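Polyhedrin (Orgyia pseudotsugata cypovirus 5, PDB 5A8U) forms the crystalline matrix of the viral occlusion bodies, the polyhedra that protect virus particles outside the host until insect larvae ingest them. Local coordinates at residues 60-63 with 67-70; 177-182 with 186-191; 236-239 with 244-247. All blocks are in the same frame, centred on the assembly; numbering follows the deposited sequence.

Contact 1: 60-63 with 67-70; sequences RQLM and NYMN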
ATOM      1  N   ARG A  60       0.909 -13.488  -3.602  1.00  6.23           N
ATOM      2  CA  ARG A  60       1.750 -14.379  -4.415  1.00  8.51           C
ATOM      3  C   ARG A  60       2.549 -13.617  -5.467  1.00  5.74           C
ATOM      4  O   ARG A  60       3.687 -13.995  -5.787  1.00  6.98           O
ATOM      5  CB  ARG A  60       0.949 -15.527  -5.071  1.00  8.12           C
ATOM      6  CG  ARG A  60       0.719 -16.755  -4.167  1.00 17.50           C
ATOM      7  CD  ARG A  60       1.995 -17.272  -3.429  1.00 12.72           C
ATOM      8  NE  ARG A  60       2.910 -18.086  -4.243  1.00 12.82           N
ATOM      9  CZ  ARG A  60       3.963 -18.735  -3.736  1.00 16.59           C
ATOM     10  NH1 ARG A  60       4.210 -18.672  -2.430  1.00  8.41           N
ATOM     11  NH2 ARG A  60       4.761 -19.466  -4.515  1.00 10.65           N
ATOM     12  N   GLN A  61       1.995 -12.520  -5.971  1.00  4.93           N
ATOM     13  CA  GLN A  61       2.709 -11.742  -6.986  1.00  5.31           C
ATOM     14  C   GLN A  61       4.058 -11.228  -6.483  1.00  6.46           C
ATOM     15  O   GLN A  61       4.995 -11.090  -7.263  1.00  7.62           O
ATOM     16  CB  GLN A  61       1.862 -10.566  -7.477  1.00  7.93           C
ATOM     17  CG  GLN A  61       0.786 -10.972  -8.480  1.00  8.03           C
ATOM     18  CD  GLN A  61      -0.552 -11.317  -7.844  1.00  7.49           C
ATOM     19  OE1 GLN A  61      -0.612 -11.639  -6.660  1.00  6.54           O
ATOM     20  NE2 GLN A  61      -1.627 -11.292  -8.647  1.00  7.50           N
ATOM     21  N   LEU A  62       4.150 -10.952  -5.183  1.00  6.94           N
ATOM     22  CA  LEU A  62       5.421 -10.529  -4.589  1.00  6.60           C
ATOM     23  C   LEU A  62       6.201 -11.652  -3.886  1.00  7.04           C
ATOM     24  O   LEU A  62       7.394 -11.507  -3.642  1.00  5.77           O
ATOM     25  CB  LEU A  62       5.214  -9.339  -3.641  1.00  8.09           C
ATOM     26  CG  LEU A  62       4.777  -8.053  -4.369  1.00  7.73           C
ATOM     27  CD1 LEU A  62       4.675  -6.879  -3.399  1.00  8.95           C
ATOM     28  CD2 LEU A  62       5.738  -7.711  -5.497  1.00  6.49           C
ATOM     29  N   MET A  63       5.538 -12.762  -3.561  1.00  4.56           N
ATOM     30  CA  MET A  63       6.257 -13.890  -2.967  1.00  5.32           C
ATOM     31  C   MET A  63       7.134 -14.591  -4.002  1.00  4.49           C
ATOM     32  O   MET A  63       8.171 -15.160  -3.663  1.00  5.58           O
ATOM     33  CB  MET A  63       5.284 -14.910  -2.364  1.00  7.71           C
ATOM     34  CG  MET A  63       4.516 -14.397  -1.155  1.00  7.11           C
ATOM     35  SD  MET A  63       5.565 -14.192   0.315  1.00  6.75           S
ATOM     36  CE  MET A  63       5.899 -15.918   0.712  1.00  6.10           C
ATOM     37  N   ASN A  67       9.192 -10.547 -10.397  1.00  6.42           N
ATOM     38  CA  ASN A  67       7.874  -9.931 -10.273  1.00  5.83           C
ATOM     39  C   ASN A  67       7.927  -8.455 -10.653  1.00  9.45           C
ATOM     40  O   ASN A  67       8.973  -7.969 -11.083  1.00  5.08           O
ATOM     41  CB  ASN A  67       7.347 -10.130  -8.847  1.00  6.26           C
ATOM     42  CG  ASN A  67       8.254  -9.537  -7.804  1.00  6.38           C
ATOM     43  OD1 ASN A  67       8.726  -8.414  -7.940  1.00  6.69           O
ATOM     44  ND2 ASN A  67       8.508 -10.296  -6.752  1.00  4.24           N
ATOM     45  N   TYR A  68       6.816  -7.741 -10.494  1.00  5.09           N
ATOM     46  CA  TYR A  68       6.788  -6.352 -10.932  1.00  6.82           C
ATOM     47  C   TYR A  68       7.743  -5.462 -10.142  1.00  5.15           C
ATOM     48  O   TYR A  68       8.191  -4.408 -10.638  1.00  6.92           O
ATOM     49  CB  TYR A  68       5.354  -5.790 -10.929  1.00  4.20           C
ATOM     50  CG  TYR A  68       4.680  -5.685  -9.574  1.00  7.50           C
ATOM     51  CD1 TYR A  68       4.903  -4.588  -8.752  1.00  5.95           C
ATOM     52  CD2 TYR A  68       3.794  -6.676  -9.130  1.00  9.61           C
ATOM     53  CE1 TYR A  68       4.290  -4.480  -7.522  1.00  6.24           C
ATOM     54  CE2 TYR A  68       3.162  -6.569  -7.895  1.00  6.94           C
ATOM     55  CZ  TYR A  68       3.417  -5.468  -7.098  1.00 11.18           C
ATOM     56  OH  TYR A  68       2.800  -5.336  -5.872  1.00  9.63           O
ATOM     57  N   MET A  69       8.062  -5.886  -8.920  1.00  4.59           N
ATOM     58  CA  MET A  69       8.955  -5.121  -8.051  1.00  6.69           C
ATOM     59  C   MET A  69      10.408  -5.397  -8.422  1.00  7.94           C
ATOM     60  O   MET A  69      11.228  -4.484  -8.476  1.00  7.53           O
ATOM     61  CB  MET A  69       8.708  -5.499  -6.584  1.00  6.19           C
ATOM     62  CG  MET A  69       9.425  -4.607  -5.564  1.00  9.54           C
ATOM     63  SD  MET A  69       8.749  -2.925  -5.511  1.00 10.83           S
ATOM     64  CE  MET A  69       7.071  -3.273  -4.995  1.00 13.07           C
ATOM     65  N   ASN A  70      10.716  -6.666  -8.660  1.00  5.32           N
ATOM     66  CA  ASN A  70      12.072  -7.088  -8.994  1.00  8.38           C
ATOM     67  C   ASN A  70      12.070  -7.988 -10.216  1.00  8.34           C
ATOM     68  O   ASN A  70      11.987  -9.207 -10.094  1.00  7.33           O
ATOM     69  CB  ASN A  70      12.673  -7.825  -7.805  1.00  6.46           C
ATOM     70  CG  ASN A  70      12.754  -6.943  -6.589  1.00  8.10           C
ATOM     71  OD1 ASN A  70      13.364  -5.874  -6.650  1.00  9.31           O
ATOM     72  ND2 ASN A  70      12.124  -7.362  -5.487  1.00  5.40           N
TER
HETATM   73  O   HOH W   1       4.541 -10.050 -10.159  1.00 17.42           O

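Contact 2: 177-182 with 186-191; sequences VRFDDK and RFPTIG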
ATOM      1  N   VAL A 177      11.764 -20.674   8.173  1.00  6.80           N
ATOM      2  CA  VAL A 177      10.754 -21.700   7.916  1.00  9.43           C
ATOM      3  C   VAL A 177      10.716 -22.173   6.472  1.00  9.18           C
ATOM      4  O   VAL A 177      10.823 -21.393   5.523  1.00  8.11           O
ATOM      5  CB  VAL A 177       9.346 -21.269   8.383  1.00 12.97           C
ATOM      6  CG1 VAL A 177       8.813 -20.155   7.484  1.00 12.21           C
ATOM      7  CG2 VAL A 177       8.385 -22.467   8.387  1.00 14.05           C
ATOM      8  N   ARG A 178      10.590 -23.486   6.321  1.00  9.91           N
ATOM      9  CA  ARG A 178      10.477 -24.097   5.018  1.00  9.25           C
ATOM     10  C   ARG A 178       9.022 -24.144   4.583  1.00 10.50           C
ATOM     11  O   ARG A 178       8.118 -24.387   5.387  1.00 10.41           O
ATOM     12  CB  ARG A 178      11.055 -25.513   5.050  1.00 13.32           C
ATOM     13  CG  ARG A 178      12.559 -25.573   5.256  1.00 20.24           C
ATOM     14  CD  ARG A 178      13.296 -25.600   3.936  1.00 20.02           C
ATOM     15  NE  ARG A 178      14.742 -25.742   4.111  1.00 20.01           N
ATOM     16  CZ  ARG A 178      15.383 -26.906   4.166  1.00 19.23           C
ATOM     17  NH1 ARG A 178      14.711 -28.041   4.066  1.00 30.38           N
ATOM     18  NH2 ARG A 178      16.699 -26.934   4.313  1.00 19.03           N
ATOM     19  N   PHE A 179       8.810 -23.921   3.293  1.00  8.77           N
ATOM     20  CA  PHE A 179       7.484 -23.930   2.711  1.00  9.85           C
ATOM     21  C   PHE A 179       7.167 -25.354   2.228  1.00 11.94           C
ATOM     22  O   PHE A 179       7.353 -25.676   1.056  1.00 11.76           O
ATOM     23  CB  PHE A 179       7.425 -22.914   1.556  1.00  8.51           C
ATOM     24  CG  PHE A 179       7.589 -21.467   1.990  1.00  9.89           C
ATOM     25  CD1 PHE A 179       7.363 -21.084   3.311  1.00  6.70           C
ATOM     26  CD2 PHE A 179       7.960 -20.485   1.066  1.00  9.17           C
ATOM     27  CE1 PHE A 179       7.493 -19.749   3.712  1.00  5.70           C
ATOM     28  CE2 PHE A 179       8.083 -19.159   1.450  1.00  9.20           C
ATOM     29  CZ  PHE A 179       7.846 -18.787   2.782  1.00  5.91           C
ATOM     30  N   ASP A 180       6.706 -26.209   3.139  1.00 12.62           N
ATOM     31  CA  ASP A 180       6.564 -27.633   2.828  1.00 17.27           C
ATOM     32  C   ASP A 180       5.241 -28.223   3.320  1.00 18.01           C
ATOM     33  O   ASP A 180       5.120 -29.437   3.493  1.00 18.56           O
ATOM     34  CB  ASP A 180       7.722 -28.408   3.444  1.00 18.15           C
ATOM     35  CG  ASP A 180       7.808 -28.224   4.951  1.00 18.41           C
ATOM     36  OD1 ASP A 180       6.894 -27.601   5.545  1.00 15.95           O
ATOM     37  OD2 ASP A 180       8.799 -28.696   5.542  1.00 30.35           O
ATOM     38  N   ASP A 181       4.264 -27.353   3.553  1.00 13.37           N
ATOM     39  CA  ASP A 181       2.932 -27.756   4.003  1.00 14.70           C
ATOM     40  C   ASP A 181       2.920 -28.351   5.401  1.00 15.76           C
ATOM     41  O   ASP A 181       1.879 -28.803   5.879  1.00 22.33           O
ATOM     42  CB  ASP A 181       2.278 -28.716   2.995  1.00 16.76           C
ATOM     43  CG  ASP A 181       1.288 -28.010   2.074  1.00 22.75           C
ATOM     44  OD1 ASP A 181       1.106 -26.774   2.202  1.00 15.03           O
ATOM     45  OD2 ASP A 181       0.677 -28.701   1.234  1.00 19.22           O
ATOM     46  N   LYS A 182       4.069 -28.320   6.072  1.00 19.42           N
ATOM     47  CA  LYS A 182       4.171 -28.848   7.431  1.00 23.47           C
ATOM     48  C   LYS A 182       4.055 -27.723   8.462  1.00 19.78           C
ATOM     49  O   LYS A 182       3.075 -27.655   9.204  1.00 26.15           O
ATOM     50  CB  LYS A 182       5.488 -29.606   7.612  1.00 27.37           C
ATOM     51  CG  LYS A 182       5.545 -30.480   8.858  1.00 40.97           C
ATOM     52  CD  LYS A 182       6.914 -31.138   9.017  1.00 43.10           C
ATOM     53  CE  LYS A 182       7.294 -31.962   7.788  1.00 50.14           C
ATOM     54  NZ  LYS A 182       8.592 -32.676   7.984  1.00 51.01           N
ATOM     55  N   ARG A 186       3.041 -24.713   1.385  1.00  6.72           N
ATOM     56  CA  ARG A 186       3.996 -24.855   0.308  1.00  7.29           C
ATOM     57  C   ARG A 186       3.998 -23.620  -0.612  1.00  6.49           C
ATOM     58  O   ARG A 186       5.037 -23.285  -1.181  1.00  7.06           O
ATOM     59  CB  ARG A 186       3.737 -26.137  -0.504  1.00 12.43           C
ATOM     60  CG  ARG A 186       4.776 -26.343  -1.612  1.00 17.53           C
ATOM     61  CD  ARG A 186       4.724 -27.731  -2.252  1.00 24.39           C
ATOM     62  NE  ARG A 186       5.347 -28.736  -1.394  1.00 32.84           N
ATOM     63  CZ  ARG A 186       4.670 -29.550  -0.593  1.00 30.18           C
ATOM     64  NH1 ARG A 186       3.341 -29.480  -0.541  1.00 25.88           N
ATOM     65  NH2 ARG A 186       5.324 -30.429   0.155  1.00 30.51           N
ATOM     66  N   PHE A 187       2.847 -22.963  -0.755  1.00  7.49           N
ATOM     67  CA  PHE A 187       2.743 -21.784  -1.621  1.00  6.99           C
ATOM     68  C   PHE A 187       2.105 -20.634  -0.845  1.00  6.54           C
ATOM     69  O   PHE A 187       0.992 -20.199  -1.154  1.00  7.28           O
ATOM     70  CB  PHE A 187       1.956 -22.117  -2.898  1.00  8.06           C
ATOM     71  CG  PHE A 187       2.537 -23.287  -3.661  1.00  4.60           C
ATOM     72  CD1 PHE A 187       3.695 -23.131  -4.427  1.00  4.36           C
ATOM     73  CD2 PHE A 187       1.936 -24.529  -3.606  1.00  7.80           C
ATOM     74  CE1 PHE A 187       4.239 -24.205  -5.126  1.00  8.45           C
ATOM     75  CE2 PHE A 187       2.474 -25.603  -4.292  1.00 10.13           C
ATOM     76  CZ  PHE A 187       3.630 -25.445  -5.047  1.00  8.60           C
ATOM     77  N   PRO A 188       2.820 -20.136   0.179  1.00  7.42           N
ATOM     78  CA  PRO A 188       2.176 -19.204   1.101  1.00  5.55           C
ATOM     79  C   PRO A 188       2.085 -17.757   0.627  1.00  7.17           C
ATOM     80  O   PRO A 188       2.791 -17.306  -0.279  1.00  5.03           O
ATOM     81  CB  PRO A 188       3.093 -19.261   2.334  1.00  6.96           C
ATOM     82  CG  PRO A 188       4.443 -19.447   1.751  1.00  6.48           C
ATOM     83  CD  PRO A 188       4.220 -20.409   0.567  1.00  6.54           C
ATOM     84  N   THR A 189       1.158 -17.044   1.254  1.00  5.69           N
ATOM     85  CA  THR A 189       1.197 -15.595   1.290  1.00  8.18           C
ATOM     86  C   THR A 189       1.223 -15.196   2.771  1.00  6.80           C
ATOM     87  O   THR A 189       0.874 -16.008   3.633  1.00  6.32           O
ATOM     88  CB  THR A 189       0.007 -14.984   0.528  1.00  8.04           C
ATOM     89  OG1 THR A 189      -1.219 -15.443   1.103  1.00  8.60           O
ATOM     90  CG2 THR A 189       0.045 -15.432  -0.935  1.00  8.38           C
ATOM     91  N   ILE A 190       1.657 -13.975   3.079  1.00  6.46           N
ATOM     92  CA  ILE A 190       1.874 -13.621   4.481  1.00  5.53           C
ATOM     93  C   ILE A 190       1.361 -12.245   4.850  1.00  5.90           C
ATOM     94  O   ILE A 190       1.277 -11.361   4.010  1.00  5.83           O
ATOM     95  CB  ILE A 190       3.376 -13.654   4.884  1.00  8.23           C
ATOM     96  CG1 ILE A 190       4.164 -12.545   4.176  1.00  7.49           C
ATOM     97  CG2 ILE A 190       3.981 -15.057   4.684  1.00  7.27           C
ATOM     98  CD1 ILE A 190       5.590 -12.451   4.668  1.00 10.24           C
ATOM     99  N   GLY A 191       1.029 -12.099   6.127  1.00  5.76           N
ATOM    100  CA  GLY A 191       0.809 -10.808   6.753  1.00  6.50           C
ATOM    101  C   GLY A 191       1.551 -10.798   8.081  1.00  5.54           C
ATOM    102  O   GLY A 191       1.747 -11.845   8.696  1.00  7.17           O
TER
HETATM  103  O   HOH W   2       1.242 -28.075  -1.763  1.00 21.19           O

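Contact 3: 236-239 with 244-247; sequences NFFQ and VYQN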
ATOM      1  N   ASN A 236      26.483  -6.575   0.688  1.00  7.58           N
ATOM      2  CA  ASN A 236      26.076  -5.314   0.072  1.00  9.04           C
ATOM      3  C   ASN A 236      24.823  -4.633   0.624  1.00  8.76           C
ATOM      4  O   ASN A 236      24.623  -3.444   0.402  1.00  9.17           O
ATOM      5  CB  ASN A 236      26.007  -5.450  -1.459  1.00  7.76           C
ATOM      6  CG  ASN A 236      27.390  -5.616  -2.072  1.00 10.12           C
ATOM      7  OD1 ASN A 236      28.408  -5.270  -1.444  1.00  9.17           O
ATOM      8  ND2 ASN A 236      27.445  -6.155  -3.287  1.00 11.57           N
ATOM      9  N   PHE A 237      24.004  -5.373   1.359  1.00  5.91           N
ATOM     10  CA  PHE A 237      22.824  -4.791   1.977  1.00  7.88           C
ATOM     11  C   PHE A 237      22.830  -4.939   3.502  1.00  7.12           C
ATOM     12  O   PHE A 237      22.876  -3.937   4.219  1.00  8.91           O
ATOM     13  CB  PHE A 237      21.516  -5.368   1.384  1.00  6.75           C
ATOM     14  CG  PHE A 237      20.287  -4.826   2.054  1.00  6.33           C
ATOM     15  CD1 PHE A 237      19.925  -3.496   1.874  1.00  7.90           C
ATOM     16  CD2 PHE A 237      19.539  -5.607   2.916  1.00  8.92           C
ATOM     17  CE1 PHE A 237      18.811  -2.961   2.514  1.00  8.12           C
ATOM     18  CE2 PHE A 237      18.411  -5.081   3.571  1.00 11.00           C
ATOM     19  CZ  PHE A 237      18.055  -3.755   3.379  1.00  6.74           C
ATOM     20  N   PHE A 238      22.763  -6.171   4.007  1.00  4.91           N
ATOM     21  CA  PHE A 238      22.573  -6.352   5.452  1.00  5.84           C
ATOM     22  C   PHE A 238      23.705  -5.818   6.297  1.00  7.45           C
ATOM     23  O   PHE A 238      23.486  -5.075   7.252  1.00  9.56           O
ATOM     24  CB  PHE A 238      22.332  -7.822   5.806  1.00  6.95           C
ATOM     25  CG  PHE A 238      21.008  -8.324   5.334  1.00  6.46           C
ATOM     26  CD1 PHE A 238      19.855  -8.056   6.065  1.00  9.73           C
ATOM     27  CD2 PHE A 238      20.891  -9.011   4.133  1.00  9.59           C
ATOM     28  CE1 PHE A 238      18.619  -8.488   5.619  1.00 10.57           C
ATOM     29  CE2 PHE A 238      19.648  -9.450   3.683  1.00 10.13           C
ATOM     30  CZ  PHE A 238      18.516  -9.192   4.429  1.00  7.66           C
ATOM     31  N   GLN A 239      24.926  -6.204   5.964  1.00  5.00           N
ATOM     32  CA  GLN A 239      26.039  -5.744   6.787  1.00  5.56           C
ATOM     33  C   GLN A 239      26.170  -4.224   6.894  1.00  6.25           C
ATOM     34  O   GLN A 239      26.206  -3.690   7.997  1.00  7.34           O
ATOM     35  CB  GLN A 239      27.348  -6.446   6.406  1.00  6.69           C
ATOM     36  CG  GLN A 239      27.474  -7.724   7.196  1.00 11.60           C
ATOM     37  CD  GLN A 239      28.666  -8.568   6.844  1.00 14.41           C
ATOM     38  OE1 GLN A 239      29.415  -8.267   5.906  1.00 15.51           O
ATOM     39  NE2 GLN A 239      28.843  -9.662   7.592  1.00 16.83           N
ATOM     40  N   VAL A 244      20.981  -7.305  11.432  1.00  7.80           N
ATOM     41  CA  VAL A 244      21.375  -8.681  11.701  1.00  9.15           C
ATOM     42  C   VAL A 244      20.616  -9.644  10.813  1.00  8.15           C
ATOM     43  O   VAL A 244      19.504  -9.365  10.355  1.00  8.76           O
ATOM     44  CB  VAL A 244      21.222  -9.094  13.184  1.00 13.44           C
ATOM     45  CG1 VAL A 244      22.341  -8.465  14.027  1.00 13.03           C
ATOM     46  CG2 VAL A 244      19.831  -8.740  13.705  1.00  9.42           C
ATOM     47  N   TYR A 245      21.230 -10.788  10.573  1.00  7.30           N
ATOM     48  CA  TYR A 245      20.745 -11.725   9.578  1.00  6.60           C
ATOM     49  C   TYR A 245      21.369 -13.064   9.927  1.00  7.14           C
ATOM     50  O   TYR A 245      22.547 -13.133  10.270  1.00  7.86           O
ATOM     51  CB  TYR A 245      21.241 -11.263   8.201  1.00  8.91           C
ATOM     52  CG  TYR A 245      20.898 -12.165   7.046  1.00  7.41           C
ATOM     53  CD1 TYR A 245      21.692 -13.260   6.727  1.00  8.36           C
ATOM     54  CD2 TYR A 245      19.783 -11.908   6.250  1.00  9.65           C
ATOM     55  CE1 TYR A 245      21.379 -14.087   5.664  1.00  7.77           C
ATOM     56  CE2 TYR A 245      19.467 -12.734   5.173  1.00 10.94           C
ATOM     57  CZ  TYR A 245      20.273 -13.818   4.893  1.00  8.69           C
ATOM     58  OH  TYR A 245      19.967 -14.638   3.842  1.00 10.14           O
ATOM     59  N   GLN A 246      20.595 -14.134   9.838  1.00  8.28           N
ATOM     60  CA  GLN A 246      21.154 -15.448  10.109  1.00  4.35           C
ATOM     61  C   GLN A 246      21.430 -16.172   8.791  1.00  7.17           C
ATOM     62  O   GLN A 246      20.530 -16.354   7.964  1.00  5.71           O
ATOM     63  CB  GLN A 246      20.210 -16.276  10.984  1.00 10.26           C
ATOM     64  CG  GLN A 246      20.807 -17.618  11.385  1.00  7.36           C
ATOM     65  CD  GLN A 246      19.811 -18.476  12.130  1.00  9.16           C
ATOM     66  OE1 GLN A 246      18.943 -19.104  11.524  1.00  9.12           O
ATOM     67  NE2 GLN A 246      19.913 -18.487  13.458  1.00 12.47           N
ATOM     68  N   ASN A 247      22.681 -16.572   8.568  1.00  5.46           N
ATOM     69  CA  ASN A 247      22.970 -17.196   7.281  1.00  6.32           C
ATOM     70  C   ASN A 247      22.583 -18.678   7.190  1.00  8.52           C
ATOM     71  O   ASN A 247      22.077 -19.257   8.158  1.00  8.46           O
ATOM     72  CB  ASN A 247      24.421 -16.948   6.850  1.00  5.00           C
ATOM     73  CG  ASN A 247      25.443 -17.773   7.642  1.00 10.02           C
ATOM     74  OD1 ASN A 247      25.107 -18.708   8.370  1.00  8.41           O
ATOM     75  ND2 ASN A 247      26.710 -17.432   7.472  1.00  9.80           N
TER

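Contact 1: 60-63 with 67-70
Leu62 lies across one face of the Tyr68 ring, the two side chains meeting at about a right angle. Its CD2 methyl stands 3.5 Å above the ring plane, displaced from the centre toward the rim on the CZ-CE2 side, and makes a CH-pi contact, with CD2 3.9 Å from the Tyr68 ring centroid. The other branch reaches the phenol end, where Leu62 CD1 comes to 3.5 Å from Tyr68 OH. Tyr68 turns its ring back against Leu62 because its CG sits between the backbone N and the carbonyl carbon (chi1 65°). At the ring's edge, near its plane, lies Gln61 CB, while the Gln61 amide leads away and its NE2 donates to Ser224 O of the third subunit. CD2 of Leu62 also rests against Met69 CB at 3.9 Å, so this one methyl is shared by the tyrosine ring and the methionine stem. The chain has left the short helix 60-63 and doubled back in an Asx motif: Asn67 OD1 accepts from Asn70 N at 2.7 Å, the donor tilted 27° from the carbonyl plane, and more weakly from Met69 N. The Asn67 amide is thereby held beside Leu62, its CG 3.9 Å from Leu62 CD2, and its ND2 donates to Lys64 O and to Gln44 OE1 on strand 43-50. Between the backbones, a water gives a hydrogen to Gln61 O and accepts from Tyr68 N, 3.3 Å from the water oxygen. On the side of the trimer interface, Tyr68 meets the Tyr68 rings of both neighbouring subunits edge-to-face, and Met69 O accepts from Gln61 NE2 of the second subunit.

Contact 2: 177-182 with 186-191
Asp181 OD2 is met by two groups: it forms a salt bridge to Arg186 NH1 at 3.3 Å and accepts a hydrogen bond from a water. That water lies in the guanidinium plane and bridges the pair, its oxygen accepting from Arg186 NH1 at 2.8 Å. The other carboxylate oxygen, Asp181 OD1, accepts the backbone N-H of Arg186 at 2.9 Å (N to OD1), the donor standing well above the carboxylate plane. The carboxylate and guanidinium planes are turned 71° apart, so the two groups do not lie flat together. Arg186 starts with CG anti to N (chi1 -177°) and bends at chi3, which brings one guanidinium face over the carbonyl carbon of Asp180. Just before, Asp180 OD1 takes the N-H of Lys182 in an Asx turn. Deeper in, Pro188 CG sits 3.4 Å from the Phe179 ring centroid, only 3° off the normal, a centred CH-pi contact; Met63 of helix 60-63 touches both residues. The loop thus joins the end of strand 169-178 to strand 189-195, in different sheets. The salt bridge, with an N-H donor and a water, would favour the charged form of Asp181, and the link combines a charged outer side with an apolar inner one.

Contact 3: 236-239 with 244-247
From its CB, which leaves helix 230-241 in the direction of residues 244-247, Phe238 carries its ring under the side chain of Tyr245. Phe238 CG and CD1 each lie 4.1 Å from Tyr245 CB and a little nearer its CD2, beneath which CD2 and CE1 of the phenylalanine also lie. Farther out, Phe238 CE2 meets Tyr245 CE2 at 3.6 Å, and at the tip Phe238 CZ approaches Tyr245 CD2 to 3.5 Å. That CD2 stands over the centre of the phenylalanine ring, 3.4 Å above its plane. The two planes are inclined at 44° with centroids 4.5 Å apart, an oblique aromatic pair. Phe237 CD2 stands over the opposite face of the Phe238 ring, while Phe238 CE2 lies in the plane of the Phe237 ring, at its edge. The helix has a wider pi-type turn at 236-238, and the segment that follows it folds back as the C-terminal tail, packing the pair against the six-stranded antiparallel sheet. Thr33 and Val35 of strand 30-37 touch Phe238, and Ile113 of strand 109-115 touches Tyr245. Tyr245, its CG opposite the backbone N (chi1 177°), lays CD2 and CE2 across the Phe238 face, and its OH is hydrogen-bonded to Glu230 OE2.

The three contacts follow one another along the chain without overlap. Contacts 1 and 2 have centres 16 Å apart and touch directly: Arg60 NH1 lies 2.9 Å from Pro188 O, a probable hydrogen bond, and Met63 packs on the same proline, so helix 60-63, part of contact 1, also packs on contact 2. It follows strand 53-58, which pairs with strand 189-195 of contact 2 in the three-stranded sheet. Contact 3 stands apart, its centre 21 Å from contact 1 and 22 Å from contact 2, against the six-stranded sheet to which strand 169-178 of contact 2 also belongs. All three reach neighbouring subunits, contacts 1 and 3 the second and contacts 1 and 2 the third.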